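Local atomic coordinates of iron-binding protein (Staphylococcus epidermidis, PDB entry 4M7O), a protein that probably binds iron or an iron complex as the solute-binding component of an uptake system in Staphylococcus epidermidis. Residues K223-I229 / R248-V252. Sequence-based numbering, arbitrary orientation.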
# COMPACT_ATOMS: atom_id res chain seq x y z
N LYS A 223 3.57 5.83 13.49
CA LYS A 223 4.06 6.39 14.74
C LYS A 223 4.61 5.24 15.57
O LYS A 223 4.24 4.09 15.35
CB LYS A 223 2.92 7.02 15.54
CG LYS A 223 2.00 7.97 14.79
CD LYS A 223 2.57 9.37 14.77
CE LYS A 223 1.48 10.41 14.54
NZ LYS A 223 2.07 11.74 14.21
N SER A 224 5.46 5.55 16.54
CA SER A 224 5.93 4.54 17.47
C SER A 224 4.74 4.09 18.30
O SER A 224 3.79 4.85 18.48
CB SER A 224 6.99 5.12 18.39
OG SER A 224 6.43 6.09 19.25
N LYS A 225 4.78 2.86 18.79
CA LYS A 225 3.68 2.33 19.57
C LYS A 225 3.44 3.18 20.81
O LYS A 225 2.31 3.50 21.13
CB LYS A 225 3.96 0.88 19.97
CG LYS A 225 2.78 0.17 20.62
CD LYS A 225 3.18 -1.26 20.99
CE LYS A 225 2.00 -2.09 21.50
NZ LYS A 225 2.40 -3.52 21.67
N SER A 226 4.51 3.55 21.50
CA SER A 226 4.39 4.34 22.73
C SER A 226 3.72 5.69 22.48
O SER A 226 2.99 6.19 23.34
CB SER A 226 5.76 4.55 23.37
OG SER A 226 6.63 5.24 22.49
N ASP A 227 3.96 6.27 21.31
CA ASP A 227 3.37 7.57 20.96
C ASP A 227 1.87 7.48 20.73
O ASP A 227 1.11 8.36 21.18
CB ASP A 227 4.05 8.16 19.72
CG ASP A 227 5.37 8.84 20.04
OD1 ASP A 227 5.90 8.63 21.15
OD2 ASP A 227 5.89 9.57 19.17
N TYR A 228 1.43 6.44 20.04
CA TYR A 228 0.01 6.25 19.80
C TYR A 228 -0.68 5.93 21.11
O TYR A 228 -1.80 6.39 21.36
CB TYR A 228 -0.24 5.17 18.76
CG TYR A 228 -1.70 4.96 18.41
CD1 TYR A 228 -2.51 6.04 18.06
CD2 TYR A 228 -2.26 3.70 18.41
CE1 TYR A 228 -3.84 5.85 17.73
CE2 TYR A 228 -3.59 3.50 18.09
CZ TYR A 228 -4.38 4.57 17.75
OH TYR A 228 -5.70 4.36 17.42
N ILE A 229 -0.01 5.15 21.96
CA ILE A 229 -0.53 4.83 23.28
C ILE A 229 -0.73 6.10 24.11
O ILE A 229 -1.74 6.24 24.79
CB ILE A 229 0.38 3.82 24.04
CG1 ILE A 229 0.33 2.44 23.39
CG2 ILE A 229 -0.04 3.69 25.49
CD1 ILE A 229 1.32 1.45 23.99
N ARG A 248 -4.90 -3.51 23.58
CA ARG A 248 -4.74 -3.96 22.21
C ARG A 248 -4.64 -2.70 21.36
O ARG A 248 -5.52 -2.40 20.56
CB ARG A 248 -5.92 -4.82 21.76
CG ARG A 248 -6.22 -6.02 22.67
CD ARG A 248 -5.13 -7.07 22.64
NE ARG A 248 -4.79 -7.47 21.28
CZ ARG A 248 -5.50 -8.31 20.53
NH1 ARG A 248 -5.11 -8.60 19.29
NH2 ARG A 248 -6.62 -8.85 21.00
N ILE A 249 -3.55 -1.96 21.59
CA ILE A 249 -3.27 -0.71 20.90
C ILE A 249 -2.00 -0.90 20.10
O ILE A 249 -0.93 -1.10 20.68
CB ILE A 249 -3.06 0.42 21.92
CG1 ILE A 249 -4.31 0.62 22.77
CG2 ILE A 249 -2.70 1.73 21.25
CD1 ILE A 249 -4.10 1.61 23.89
N GLU A 250 -2.09 -0.87 18.77
CA GLU A 250 -0.92 -1.17 17.93
C GLU A 250 -0.72 -0.10 16.86
O GLU A 250 -1.63 0.67 16.57
CB GLU A 250 -1.08 -2.54 17.25
CG GLU A 250 -1.54 -3.67 18.16
CD GLU A 250 -0.44 -4.21 19.06
OE1 GLU A 250 0.75 -3.94 18.79
OE2 GLU A 250 -0.77 -4.90 20.05
N THR A 251 0.47 -0.06 16.28
CA THR A 251 0.74 0.86 15.19
C THR A 251 1.36 0.13 14.04
O THR A 251 2.08 -0.85 14.22
CB THR A 251 1.72 1.95 15.58
OG1 THR A 251 3.00 1.36 15.85
CG2 THR A 251 1.23 2.67 16.81
N VAL A 252 1.09 0.62 12.84
CA VAL A 252 1.68 0.04 11.65
C VAL A 252 2.01 1.19 10.71
O VAL A 252 1.45 2.29 10.86
CB VAL A 252 0.68 -0.99 11.08
CG1 VAL A 252 -0.34 -0.33 10.13
CG2 VAL A 252 1.40 -2.13 10.45
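Tyr228 lies over strand 249-251, its CD2 3.5 Å from CG2 of Ile249 and its CB 3.5 Å from CG2 of Thr251. A long aromatic suits this buried place: the ring covers apolar carbon, while its hydroxyl hydrogen-bonds to Glu166. The next residue, branched Ile229, extends the apolar patch, CG1 lying 3.8 Å from Ile249 CG2. Thr251 is amphipathic here, its methyl facing the helix while OG1 donates to the carbonyl O of Lys223 at 3.0 Å, tying the strand to the turn before the helix. There Ser224 is the N-cap, its OG accepting from Asp227 N at 3.2 Å. Nearer the surface, fully extended Lys225 reaches obliquely past the strand to a salt bridge, NZ to Glu250 OE1 at 3.3 Å, whose hydrogen bond is weak. The helix and strand run obliquely antiparallel, at 131°, with axes 7.6 Å apart. Strand 249-251 pairs in parallel with strand 216-219, which leads into helix 225-234; this is a beta-alpha-beta crossover, Tyr228 also packing on Leu217 and Ser219.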